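Local atomic coordinates of NANS (YJHS), A 9-O-acetyl N-acetylneuraminic acid esterase (Escherichia coli O157:H7 EDL933, PDB entry 3PT5), a protein that probably hydrolyses the 9-O-acetyl group of 9-O-acetyl-N-acetylneuraminate, allowing the bacterium to grow on this host-derived sialic acid. Residues 112-117 with 325-330; 182-187 with 332-337; 241-244 with 249-252. All blocks are in the same frame, centred on the assembly; numbering follows the deposited sequence.

Contact 1: residues 112-117 with 325-330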
ATOM      1  N   ARG A 112      11.603   1.550   5.403  1.00 10.70           N
ATOM      2  CA  ARG A 112      12.747   2.240   5.990  1.00 12.89           C
ATOM      3  C   ARG A 112      12.693   2.145   7.505  1.00 12.67           C
ATOM      4  O   ARG A 112      13.714   1.937   8.142  1.00 12.49           O
ATOM      5  CB  ARG A 112      12.840   3.702   5.533  1.00 13.43           C
ATOM      6  CG  ARG A 112      13.936   4.492   6.267  1.00 21.27           C
ATOM      7  CD  ARG A 112      13.964   5.950   5.819  1.00 28.10           C
ATOM      8  NE  ARG A 112      15.046   6.153   4.860  1.00 34.37           N
ATOM      9  CZ  ARG A 112      14.958   5.930   3.554  1.00 35.96           C
ATOM     10  NH1 ARG A 112      13.811   5.521   3.015  1.00 36.58           N
ATOM     11  NH2 ARG A 112      16.025   6.128   2.792  1.00 36.45           N
ATOM     12  N   LYS A 113      11.490   2.237   8.074  1.00 12.30           N
ATOM     13  CA  LYS A 113      11.372   2.199   9.539  1.00 12.08           C
ATOM     14  C   LYS A 113      11.552   0.797  10.137  1.00 13.09           C
ATOM     15  O   LYS A 113      11.906   0.667  11.310  1.00 14.23           O
ATOM     16  CB  LYS A 113      10.073   2.870  10.006  1.00 11.53           C
ATOM     17  CG  LYS A 113      10.097   4.380   9.769  1.00 10.80           C
ATOM     18  CD  LYS A 113       8.709   5.021   9.997  1.00  9.49           C
ATOM     19  CE  LYS A 113       8.732   6.517   9.614  1.00 11.79           C
ATOM     20  NZ  LYS A 113       7.419   7.115   9.940  1.00 13.22           N
ATOM     21  N   LEU A 114      11.328  -0.240   9.325  1.00 12.76           N
ATOM     22  CA  LEU A 114      11.577  -1.644   9.727  1.00 12.12           C
ATOM     23  C   LEU A 114      13.054  -2.070   9.599  1.00 12.69           C
ATOM     24  O   LEU A 114      13.533  -2.925  10.352  1.00 12.31           O
ATOM     25  CB  LEU A 114      10.752  -2.581   8.868  1.00 12.80           C
ATOM     26  CG  LEU A 114       9.240  -2.658   9.027  1.00 12.23           C
ATOM     27  CD1 LEU A 114       8.659  -3.508   7.872  1.00 16.16           C
ATOM     28  CD2 LEU A 114       8.884  -3.290  10.403  1.00 15.82           C
ATOM     29  N   LEU A 115      13.770  -1.475   8.647  1.00 12.52           N
ATOM     30  CA  LEU A 115      15.105  -1.942   8.300  1.00 13.59           C
ATOM     31  C   LEU A 115      16.050  -1.998   9.497  1.00 14.42           C
ATOM     32  O   LEU A 115      16.830  -2.940   9.595  1.00 14.12           O
ATOM     33  CB  LEU A 115      15.699  -1.076   7.168  1.00 14.40           C
ATOM     34  CG  LEU A 115      16.974  -1.555   6.477  1.00 14.76           C
ATOM     35  CD1 LEU A 115      16.752  -2.765   5.594  1.00 15.30           C
ATOM     36  CD2 LEU A 115      17.493  -0.374   5.692  1.00 16.48           C
ATOM     37  N   PRO A 116      15.972  -1.017  10.435  1.00 15.05           N
ATOM     38  CA  PRO A 116      16.989  -1.096  11.500  1.00 15.66           C
ATOM     39  C   PRO A 116      16.835  -2.309  12.390  1.00 16.32           C
ATOM     40  O   PRO A 116      17.759  -2.650  13.137  1.00 17.40           O
ATOM     41  CB  PRO A 116      16.735   0.170  12.320  1.00 17.29           C
ATOM     42  CG  PRO A 116      15.999   1.079  11.435  1.00 16.65           C
ATOM     43  CD  PRO A 116      15.198   0.242  10.519  1.00 16.08           C
ATOM     44  N   PHE A 117      15.692  -2.980  12.300  1.00 14.42           N
ATOM     45  CA  PHE A 117      15.377  -4.086  13.194  1.00 14.40           C
ATOM     46  C   PHE A 117      15.692  -5.488  12.669  1.00 14.53           C
ATOM     47  O   PHE A 117      15.491  -6.500  13.363  1.00 14.95           O
ATOM     48  CB  PHE A 117      13.908  -3.964  13.581  1.00 15.54           C
ATOM     49  CG  PHE A 117      13.622  -2.755  14.401  1.00 15.18           C
ATOM     50  CD1 PHE A 117      13.871  -2.752  15.774  1.00 16.26           C
ATOM     51  CD2 PHE A 117      13.130  -1.610  13.807  1.00 16.36           C
ATOM     52  CE1 PHE A 117      13.602  -1.621  16.533  1.00 19.13           C
ATOM     53  CE2 PHE A 117      12.854  -0.501  14.544  1.00 15.88           C
ATOM     54  CZ  PHE A 117      13.090  -0.496  15.920  1.00 18.79           C
ATOM     55  N   ARG A 325       2.598   3.771  12.518  1.00  9.81           N
ATOM     56  CA  ARG A 325       1.630   2.900  13.202  1.00  9.97           C
ATOM     57  C   ARG A 325       1.699   1.485  12.628  1.00  9.67           C
ATOM     58  O   ARG A 325       1.577   0.491  13.371  1.00 10.03           O
ATOM     59  CB  ARG A 325       0.222   3.500  13.116  1.00  9.64           C
ATOM     60  CG  ARG A 325       0.029   4.713  13.990  1.00 10.48           C
ATOM     61  CD  ARG A 325       0.043   4.320  15.497  1.00 12.84           C
ATOM     62  NE  ARG A 325      -1.287   3.915  15.971  1.00 16.68           N
ATOM     63  CZ  ARG A 325      -1.559   3.255  17.107  1.00 18.89           C
ATOM     64  NH1 ARG A 325      -0.598   2.816  17.903  1.00 20.83           N
ATOM     65  NH2 ARG A 325      -2.825   2.990  17.418  1.00 18.75           N
ATOM     66  N   PHE A 326       1.900   1.363  11.317  1.00  8.44           N
ATOM     67  CA  PHE A 326       2.118   0.017  10.760  1.00  8.38           C
ATOM     68  C   PHE A 326       3.347  -0.642  11.326  1.00  8.50           C
ATOM     69  O   PHE A 326       3.286  -1.814  11.679  1.00  9.33           O
ATOM     70  CB  PHE A 326       2.221   0.036   9.232  1.00  8.19           C
ATOM     71  CG  PHE A 326       0.878  -0.007   8.557  1.00  8.49           C
ATOM     72  CD1 PHE A 326       0.300   1.156   8.052  1.00 10.31           C
ATOM     73  CD2 PHE A 326       0.193  -1.215   8.445  1.00 11.38           C
ATOM     74  CE1 PHE A 326      -0.969   1.125   7.461  1.00  9.68           C
ATOM     75  CE2 PHE A 326      -1.078  -1.247   7.848  1.00  9.90           C
ATOM     76  CZ  PHE A 326      -1.652  -0.071   7.375  1.00 10.61           C
ATOM     77  N   VAL A 327       4.462   0.097  11.375  1.00  9.28           N
ATOM     78  CA  VAL A 327       5.703  -0.470  11.874  1.00 10.29           C
ATOM     79  C   VAL A 327       5.549  -0.880  13.353  1.00 10.47           C
ATOM     80  O   VAL A 327       6.008  -1.954  13.741  1.00 11.58           O
ATOM     81  CB  VAL A 327       6.914   0.460  11.621  1.00 10.18           C
ATOM     82  CG1 VAL A 327       8.164  -0.027  12.347  1.00 13.24           C
ATOM     83  CG2 VAL A 327       7.139   0.573  10.077  1.00 11.64           C
ATOM     84  N   GLU A 328       4.906  -0.048  14.160  1.00 11.04           N
ATOM     85  CA  GLU A 328       4.639  -0.425  15.563  1.00 11.72           C
ATOM     86  C   GLU A 328       3.863  -1.765  15.611  1.00 11.29           C
ATOM     87  O   GLU A 328       4.175  -2.659  16.416  1.00 11.00           O
ATOM     88  CB  GLU A 328       3.798   0.644  16.256  1.00 12.67           C
ATOM     89  CG  GLU A 328       4.446   1.993  16.512  1.00 19.86           C
ATOM     90  CD  GLU A 328       3.377   3.061  16.837  1.00 24.94           C
ATOM     91  OE1 GLU A 328       2.341   2.688  17.456  1.00 26.57           O
ATOM     92  OE2 GLU A 328       3.555   4.255  16.447  1.00 27.54           O
ATOM     93  N   ALA A 329       2.830  -1.891  14.773  1.00 10.29           N
ATOM     94  CA  ALA A 329       2.012  -3.106  14.761  1.00  9.35           C
ATOM     95  C   ALA A 329       2.748  -4.351  14.282  1.00  9.80           C
ATOM     96  O   ALA A 329       2.552  -5.462  14.819  1.00 10.02           O
ATOM     97  CB  ALA A 329       0.715  -2.879  13.976  1.00 10.01           C
ATOM     98  N   ILE A 330       3.582  -4.178  13.264  1.00  9.09           N
ATOM     99  CA  ILE A 330       4.321  -5.295  12.712  1.00 10.04           C
ATOM    100  C   ILE A 330       5.388  -5.799  13.715  1.00 10.05           C
ATOM    101  O   ILE A 330       5.487  -6.988  13.966  1.00 10.94           O
ATOM    102  CB  ILE A 330       4.985  -4.864  11.387  1.00  9.58           C
ATOM    103  CG1 ILE A 330       3.920  -4.617  10.311  1.00  9.76           C
ATOM    104  CG2 ILE A 330       6.019  -5.911  10.952  1.00 13.17           C
ATOM    105  CD1 ILE A 330       4.512  -3.803   9.105  1.00  8.60           C
TER

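Contact 2: residues 182-187 with 332-337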
ATOM      1  N   LYS A 182      11.523 -14.464   4.299  1.00 15.72           N
ATOM      2  CA  LYS A 182      10.596 -14.635   5.415  1.00 15.82           C
ATOM      3  C   LYS A 182       9.412 -13.681   5.242  1.00 15.16           C
ATOM      4  O   LYS A 182       9.626 -12.524   4.950  1.00 16.10           O
ATOM      5  CB  LYS A 182      11.301 -14.330   6.733  1.00 15.89           C
ATOM      6  CG  LYS A 182      12.434 -15.334   7.103  1.00 18.01           C
ATOM      7  CD  LYS A 182      11.969 -16.785   7.179  1.00 23.38           C
ATOM      8  CE  LYS A 182      13.125 -17.708   7.637  1.00 23.51           C
ATOM      9  NZ  LYS A 182      12.704 -19.134   7.612  1.00 27.74           N
ATOM     10  N   PHE A 183       8.186 -14.171   5.419  1.00 14.98           N
ATOM     11  CA  PHE A 183       6.969 -13.356   5.189  1.00 14.03           C
ATOM     12  C   PHE A 183       6.532 -12.656   6.476  1.00 13.38           C
ATOM     13  O   PHE A 183       6.239 -13.313   7.481  1.00 13.39           O
ATOM     14  CB  PHE A 183       5.835 -14.245   4.661  1.00 14.10           C
ATOM     15  CG  PHE A 183       4.639 -13.490   4.107  1.00 14.82           C
ATOM     16  CD1 PHE A 183       4.775 -12.479   3.143  1.00 15.02           C
ATOM     17  CD2 PHE A 183       3.363 -13.813   4.559  1.00 17.10           C
ATOM     18  CE1 PHE A 183       3.655 -11.818   2.639  1.00 15.06           C
ATOM     19  CE2 PHE A 183       2.234 -13.148   4.065  1.00 19.84           C
ATOM     20  CZ  PHE A 183       2.379 -12.147   3.117  1.00 18.59           C
ATOM     21  N   LEU A 184       6.396 -11.337   6.416  1.00 12.52           N
ATOM     22  CA  LEU A 184       6.018 -10.569   7.600  1.00 12.62           C
ATOM     23  C   LEU A 184       4.510 -10.352   7.683  1.00 11.83           C
ATOM     24  O   LEU A 184       3.998  -9.961   8.736  1.00 12.71           O
ATOM     25  CB  LEU A 184       6.709  -9.209   7.614  1.00 12.59           C
ATOM     26  CG  LEU A 184       8.222  -9.112   7.858  1.00 14.66           C
ATOM     27  CD1 LEU A 184       8.693  -7.687   7.583  1.00 16.31           C
ATOM     28  CD2 LEU A 184       8.592  -9.566   9.292  1.00 17.27           C
ATOM     29  N   GLY A 185       3.816 -10.526   6.555  1.00 10.73           N
ATOM     30  CA  GLY A 185       2.363 -10.329   6.531  1.00  9.89           C
ATOM     31  C   GLY A 185       1.922  -9.375   5.442  1.00 10.38           C
ATOM     32  O   GLY A 185       2.692  -9.058   4.543  1.00  9.58           O
ATOM     33  N   VAL A 186       0.637  -8.998   5.508  1.00 10.27           N
ATOM     34  CA  VAL A 186      -0.005  -8.144   4.514  1.00 10.81           C
ATOM     35  C   VAL A 186      -0.405  -6.842   5.193  1.00 10.64           C
ATOM     36  O   VAL A 186      -1.029  -6.859   6.240  1.00 12.60           O
ATOM     37  CB  VAL A 186      -1.276  -8.816   3.931  1.00 10.34           C
ATOM     38  CG1 VAL A 186      -2.016  -7.902   2.943  1.00 12.04           C
ATOM     39  CG2 VAL A 186      -0.941 -10.170   3.268  1.00 10.42           C
ATOM     40  N   CYS A 187      -0.030  -5.724   4.591  1.00 10.34           N
ATOM     41  CA  CYS A 187      -0.570  -4.416   4.953  1.00 11.05           C
ATOM     42  C   CYS A 187      -1.702  -4.144   3.982  1.00 11.26           C
ATOM     43  O   CYS A 187      -1.487  -3.953   2.799  1.00 11.93           O
ATOM     44  CB  CYS A 187       0.506  -3.319   4.843  1.00 11.12           C
ATOM     45  SG  CYS A 187       1.844  -3.597   6.025  1.00 15.36           S
ATOM     46  N   GLN A 332       5.385  -5.346  17.012  1.00 12.96           N
ATOM     47  CA  GLN A 332       4.659  -5.938  18.127  1.00 13.19           C
ATOM     48  C   GLN A 332       4.203  -7.356  17.811  1.00 13.39           C
ATOM     49  O   GLN A 332       4.390  -8.265  18.623  1.00 15.05           O
ATOM     50  CB  GLN A 332       3.475  -5.085  18.525  1.00 13.95           C
ATOM     51  CG  GLN A 332       2.801  -5.624  19.772  1.00 17.14           C
ATOM     52  CD  GLN A 332       1.697  -4.743  20.268  1.00 23.24           C
ATOM     53  OE1 GLN A 332       0.780  -5.208  20.941  1.00 26.40           O
ATOM     54  NE2 GLN A 332       1.780  -3.457  19.965  1.00 25.76           N
ATOM     55  N   PHE A 333       3.606  -7.565  16.638  1.00 12.71           N
ATOM     56  CA  PHE A 333       3.101  -8.884  16.302  1.00 12.42           C
ATOM     57  C   PHE A 333       4.226  -9.909  16.348  1.00 12.65           C
ATOM     58  O   PHE A 333       4.106 -10.974  16.963  1.00 12.17           O
ATOM     59  CB  PHE A 333       2.466  -8.913  14.918  1.00 12.41           C
ATOM     60  CG  PHE A 333       1.965 -10.257  14.544  1.00 11.44           C
ATOM     61  CD1 PHE A 333       0.675 -10.654  14.925  1.00 12.38           C
ATOM     62  CD2 PHE A 333       2.769 -11.154  13.853  1.00 11.01           C
ATOM     63  CE1 PHE A 333       0.215 -11.919  14.616  1.00 14.63           C
ATOM     64  CE2 PHE A 333       2.307 -12.437  13.550  1.00 13.39           C
ATOM     65  CZ  PHE A 333       1.026 -12.808  13.932  1.00 12.94           C
ATOM     66  N   TRP A 334       5.327  -9.571  15.698  1.00 12.18           N
ATOM     67  CA  TRP A 334       6.432 -10.509  15.561  1.00 13.32           C
ATOM     68  C   TRP A 334       7.206 -10.743  16.852  1.00 14.88           C
ATOM     69  O   TRP A 334       7.794 -11.810  17.022  1.00 15.82           O
ATOM     70  CB  TRP A 334       7.286 -10.144  14.349  1.00 12.83           C
ATOM     71  CG  TRP A 334       6.518 -10.508  13.099  1.00 12.96           C
ATOM     72  CD1 TRP A 334       5.984  -9.653  12.183  1.00 11.87           C
ATOM     73  CD2 TRP A 334       6.139 -11.836  12.686  1.00 13.11           C
ATOM     74  NE1 TRP A 334       5.307 -10.375  11.192  1.00 13.38           N
ATOM     75  CE2 TRP A 334       5.375 -11.711  11.495  1.00 11.51           C
ATOM     76  CE3 TRP A 334       6.358 -13.124  13.220  1.00 14.94           C
ATOM     77  CZ2 TRP A 334       4.859 -12.832  10.809  1.00 15.73           C
ATOM     78  CZ3 TRP A 334       5.840 -14.228  12.556  1.00 14.42           C
ATOM     79  CH2 TRP A 334       5.110 -14.076  11.337  1.00 14.57           C
ATOM     80  N   ARG A 335       7.148  -9.775  17.772  1.00 15.19           N
ATOM     81  CA  ARG A 335       7.799  -9.882  19.095  1.00 15.94           C
ATOM     82  C   ARG A 335       6.964 -10.607  20.152  1.00 17.62           C
ATOM     83  O   ARG A 335       7.506 -11.052  21.176  1.00 16.66           O
ATOM     84  CB  ARG A 335       8.168  -8.502  19.625  1.00 15.74           C
ATOM     85  CG  ARG A 335       9.433  -7.898  19.030  1.00 15.57           C
ATOM     86  CD  ARG A 335       9.520  -6.451  19.418  1.00 17.09           C
ATOM     87  NE  ARG A 335      10.813  -5.853  19.091  1.00 14.73           N
ATOM     88  CZ  ARG A 335      11.018  -4.553  18.946  1.00 13.18           C
ATOM     89  NH1 ARG A 335      10.012  -3.684  19.062  1.00 13.51           N
ATOM     90  NH2 ARG A 335      12.228  -4.111  18.646  1.00 14.54           N
ATOM     91  N   GLU A 336       5.649 -10.665  19.961  1.00 18.44           N
ATOM     92  CA  GLU A 336       4.771 -11.215  20.994  1.00 21.02           C
ATOM     93  C   GLU A 336       4.581 -12.723  20.820  1.00 22.32           C
ATOM     94  O   GLU A 336       3.793 -13.336  21.537  1.00 22.91           O
ATOM     95  CB  GLU A 336       3.414 -10.480  21.020  1.00 20.95           C
ATOM     96  CG  GLU A 336       2.511 -10.837  19.868  1.00 21.68           C
ATOM     97  CD  GLU A 336       1.340  -9.881  19.710  1.00 24.87           C
ATOM     98  OE1 GLU A 336       1.183  -8.976  20.579  1.00 24.40           O
ATOM     99  OE2 GLU A 336       0.577 -10.044  18.715  1.00 23.24           O
ATOM    100  N   ARG A 337       5.306 -13.320  19.880  1.00 23.71           N
ATOM    101  CA  ARG A 337       5.275 -14.773  19.705  1.00 25.60           C
ATOM    102  C   ARG A 337       6.683 -15.350  19.560  1.00 26.03           C
ATOM    103  O   ARG A 337       6.847 -16.570  19.539  1.00 27.37           O
ATOM    104  CB  ARG A 337       4.414 -15.170  18.513  1.00 25.58           C
ATOM    105  CG  ARG A 337       4.783 -14.510  17.198  1.00 27.64           C
ATOM    106  CD  ARG A 337       3.539 -14.301  16.349  1.00 29.87           C
ATOM    107  NE  ARG A 337       2.619 -13.288  16.888  1.00 30.69           N
ATOM    108  CZ  ARG A 337       1.399 -13.542  17.369  1.00 31.29           C
ATOM    109  NH1 ARG A 337       0.637 -12.559  17.826  1.00 30.07           N
ATOM    110  NH2 ARG A 337       0.927 -14.779  17.396  1.00 30.94           N
TER

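Contact 3: residues 241-244 with 249-252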
ATOM      1  N   TYR A 241     -12.859  11.886   6.157  1.00  9.00           N
ATOM      2  CA  TYR A 241     -13.927  12.072   5.144  1.00 10.47           C
ATOM      3  C   TYR A 241     -14.864  10.852   5.107  1.00 10.87           C
ATOM      4  O   TYR A 241     -16.128  10.979   5.170  1.00 11.56           O
ATOM      5  CB  TYR A 241     -13.326  12.333   3.748  1.00 10.19           C
ATOM      6  CG  TYR A 241     -14.404  12.200   2.687  1.00 10.77           C
ATOM      7  CD1 TYR A 241     -15.316  13.233   2.477  1.00 13.58           C
ATOM      8  CD2 TYR A 241     -14.556  11.028   1.964  1.00 12.43           C
ATOM      9  CE1 TYR A 241     -16.338  13.115   1.540  1.00 10.86           C
ATOM     10  CE2 TYR A 241     -15.584  10.884   1.023  1.00 11.50           C
ATOM     11  CZ  TYR A 241     -16.469  11.938   0.834  1.00 13.64           C
ATOM     12  OH  TYR A 241     -17.476  11.820  -0.075  1.00 15.91           O
ATOM     13  N   TRP A 242     -14.258   9.670   5.002  1.00 11.12           N
ATOM     14  CA  TRP A 242     -15.007   8.423   4.827  1.00 11.72           C
ATOM     15  C   TRP A 242     -15.762   8.045   6.110  1.00 13.11           C
ATOM     16  O   TRP A 242     -16.933   7.678   6.080  1.00 14.11           O
ATOM     17  CB  TRP A 242     -14.014   7.325   4.434  1.00 12.13           C
ATOM     18  CG  TRP A 242     -13.404   7.572   3.090  1.00 11.43           C
ATOM     19  CD1 TRP A 242     -12.132   8.055   2.824  1.00  9.84           C
ATOM     20  CD2 TRP A 242     -14.051   7.428   1.821  1.00 10.42           C
ATOM     21  NE1 TRP A 242     -11.941   8.151   1.477  1.00  9.24           N
ATOM     22  CE2 TRP A 242     -13.095   7.794   0.822  1.00  9.75           C
ATOM     23  CE3 TRP A 242     -15.330   7.009   1.423  1.00 11.21           C
ATOM     24  CZ2 TRP A 242     -13.380   7.749  -0.550  1.00  9.88           C
ATOM     25  CZ3 TRP A 242     -15.622   6.962   0.041  1.00 11.57           C
ATOM     26  CH2 TRP A 242     -14.641   7.339  -0.927  1.00 13.18           C
ATOM     27  N   LYS A 243     -15.084   8.185   7.236  1.00 12.99           N
ATOM     28  CA  LYS A 243     -15.714   7.955   8.540  1.00 13.64           C
ATOM     29  C   LYS A 243     -16.883   8.872   8.834  1.00 13.95           C
ATOM     30  O   LYS A 243     -17.876   8.428   9.418  1.00 14.60           O
ATOM     31  CB  LYS A 243     -14.715   8.159   9.654  1.00 13.47           C
ATOM     32  CG  LYS A 243     -13.545   7.256   9.641  1.00 14.87           C
ATOM     33  CD  LYS A 243     -12.746   7.651  10.804  1.00 18.02           C
ATOM     34  CE  LYS A 243     -11.543   6.789  11.004  1.00 20.87           C
ATOM     35  NZ  LYS A 243     -11.315   6.640  12.475  1.00 20.96           N
ATOM     36  N   GLU A 244     -16.769  10.155   8.498  1.00 13.85           N
ATOM     37  CA  GLU A 244     -17.846  11.105   8.851  1.00 14.49           C
ATOM     38  C   GLU A 244     -19.035  10.979   7.924  1.00 15.28           C
ATOM     39  O   GLU A 244     -20.167  11.224   8.329  1.00 15.76           O
ATOM     40  CB  GLU A 244     -17.358  12.555   8.789  1.00 15.88           C
ATOM     41  CG  GLU A 244     -16.347  12.918   9.867  1.00 15.74           C
ATOM     42  CD  GLU A 244     -16.111  14.433   9.973  1.00 19.91           C
ATOM     43  OE1 GLU A 244     -16.836  15.209   9.317  1.00 22.76           O
ATOM     44  OE2 GLU A 244     -15.189  14.855  10.697  1.00 20.15           O
ATOM     45  N   ALA A 249     -21.911   2.412   7.366  1.00 14.41           N
ATOM     46  CA  ALA A 249     -21.109   1.496   6.582  1.00 12.69           C
ATOM     47  C   ALA A 249     -19.698   1.355   7.176  1.00 13.01           C
ATOM     48  O   ALA A 249     -19.134   0.289   7.152  1.00 13.84           O
ATOM     49  CB  ALA A 249     -21.048   1.954   5.141  1.00 13.09           C
ATOM     50  N   TYR A 250     -19.121   2.443   7.681  1.00 12.68           N
ATOM     51  CA  TYR A 250     -17.808   2.369   8.307  1.00 12.43           C
ATOM     52  C   TYR A 250     -17.783   1.393   9.499  1.00 14.12           C
ATOM     53  O   TYR A 250     -16.864   0.569   9.647  1.00 14.31           O
ATOM     54  CB  TYR A 250     -17.333   3.792   8.678  1.00 11.61           C
ATOM     55  CG  TYR A 250     -16.071   3.766   9.441  1.00 11.08           C
ATOM     56  CD1 TYR A 250     -14.843   3.666   8.780  1.00  9.77           C
ATOM     57  CD2 TYR A 250     -16.081   3.792  10.835  1.00 13.76           C
ATOM     58  CE1 TYR A 250     -13.654   3.597   9.503  1.00  9.76           C
ATOM     59  CE2 TYR A 250     -14.894   3.734  11.563  1.00 12.91           C
ATOM     60  CZ  TYR A 250     -13.688   3.628  10.890  1.00 11.28           C
ATOM     61  OH  TYR A 250     -12.534   3.583  11.640  1.00 12.53           O
ATOM     62  N   GLU A 251     -18.828   1.460  10.320  1.00 14.86           N
ATOM     63  CA  GLU A 251     -18.964   0.590  11.473  1.00 16.95           C
ATOM     64  C   GLU A 251     -19.001  -0.888  11.042  1.00 16.46           C
ATOM     65  O   GLU A 251     -18.364  -1.729  11.669  1.00 17.84           O
ATOM     66  CB  GLU A 251     -20.241   0.974  12.229  1.00 17.98           C
ATOM     67  CG  GLU A 251     -20.581   0.054  13.385  1.00 23.13           C
ATOM     68  CD  GLU A 251     -21.404   0.744  14.478  1.00 31.00           C
ATOM     69  OE1 GLU A 251     -22.455   1.368  14.170  1.00 33.87           O
ATOM     70  OE2 GLU A 251     -20.981   0.650  15.654  1.00 33.99           O
ATOM     71  N   ALA A 252     -19.698  -1.190   9.944  1.00 15.62           N
ATOM     72  CA  ALA A 252     -19.778  -2.571   9.461  1.00 14.55           C
ATOM     73  C   ALA A 252     -18.458  -3.028   8.861  1.00 14.50           C
ATOM     74  O   ALA A 252     -17.898  -4.074   9.242  1.00 15.64           O
ATOM     75  CB  ALA A 252     -20.891  -2.732   8.467  1.00 14.86           C
TER

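Contact 1: residues 112-117 with 325-330
Both methyls of V327 press against K113 and L114 of helix 107-114. CG2 of V327 meets CB of K113 at 3.7 Å, while CG1, anti to the backbone N (chi1 171°), lies 3.9 Å from L114 CD2. The L114 and V327 side chains run alongside one another, pointing opposite ways. Farther along helix 315-335, I330 lies roughly perpendicular to L114, and its CG2 comes within 3.9 Å of L114 CD2, which touches two residues on the same helix. This inner part is entirely apolar: L114, V327 and I330 are buried, and no hydrogen bond joins the segments. Toward solvent the packing gives way to charge. The extended chain of K113 carries NZ away from 325-330 to a salt bridge with D324, with hydrogen bonds to S323 OG and R319 O. E328 points away from helix 107-114 and forms a salt bridge with R325 one turn back on the same helix, OE1 lying 3.0 Å from NH1 and near the guanidinium plane; R325 also bridges to D269. F326 and I330 also touch strands 182-189 and 233-236, placing the contact where neighbouring helices pack on the central sheet, as in the layered alpha/beta fold of SGNH hydrolases.

Contact 2: residues 182-187 with 332-337
The indole of W334 reaches from the last turn of helix 315-335 to the backbone of L184. One hydrogen bond joins the segments: W334 NE1 donates to L184 O at 2.8 Å with an N-H...O angle of 157°. The oxygen lies almost in the indole plane, whereas the donor is tilted 20° from the carbonyl plane. F183 O adds a looser approach, 3.6 Å from W334 CZ2. The strand supplying these carbonyls, 182-189, lies inside the mixed sheet of the SGNH hydrolase fold, and L184 and G185 also have backbone bonds to V23 and T25 of strand 20-28; the indole thus ties the C-terminal helix to the sheet. Apolar contact comes from L184 CD2, which makes a CH-pi interaction 4.1 Å from the centroid of the five-membered ring of W334. On the opposite face of the indole sits F333, its CD2 3.5 Å above the plane. A charged pair lies at the chain terminus. R337 folds back over the F333 ring, and its NE is hydrogen-bonded to F333 O at 2.8 Å. R337 NH1 forms a salt bridge with E336 OE2 at 2.7 Å.

Contact 3: residues 241-244 with 249-252
The hydroxyl oxygen of Y250 has two polar partners, an ammonium group and a carboxylate. K243 NZ donates to Y250 OH in a weak hydrogen bond 3.4 Å long, and D237 OD1 makes the second bond to the same oxygen. D237 also holds the lysine, since its OD2 forms a salt bridge with K243 NZ. One carboxylate therefore spans both side chains, which probably matters more for the position of the ammonium group than the long bond to the tyrosine; its negative charge would be expected to balance the positive charge of the lysine.

Next to this polar end, the aliphatic part of K243 lies over the tyrosine ring. CG makes a CH-pi contact, 3.8 Å from the centroid of the Y250 ring and 18° off its normal, shifted toward the rim so that CE1 is the closest ring atom at 3.7 Å. From there the chain runs past CZ to the hydroxyl, bringing K243 CE to 3.4 Å from Y250 OH. It is extended until the last torsion, where a bend (chi4 -145°) sets the direction of NZ. With CG anti to the backbone N (chi1 174°), the Y250 ring is placed with one face against K243 CG, and it also meets the ring of Y254, the two planes being only slightly inclined.

The helix bearing K243 is fixed to its surroundings by other residues: W242 NE1 is hydrogen-bonded to S311 O, and E244 forms a salt bridge with R276. Helices 240-245 and 247-253 follow each other almost without a break, and this surface contact joins them just after strand 233-236, within the beta-alpha-beta crossover that leads to the adjacent parallel strand 265-268.

Contacts 1 and 2 lie side by side, their centres about 10 Å apart, and share helix 315-335: the middle of that helix packs on helix 107-114, and its end reaches strand 182-189. They touch directly, for instance through F326 and C187. Their segments alternate along the chain; the C-terminal helix thus packs against both an earlier helix and a central strand of the sheet. Contact 3 falls between strand 182-189 and helix 315-335 in sequence and joins two consecutive short helices. Its centre is about 27 Å from those of both other contacts. It is local, its segments being five residues apart, and superficial, neither touching residue being buried, whereas contacts 1 and 2 bring together distant parts of the sequence.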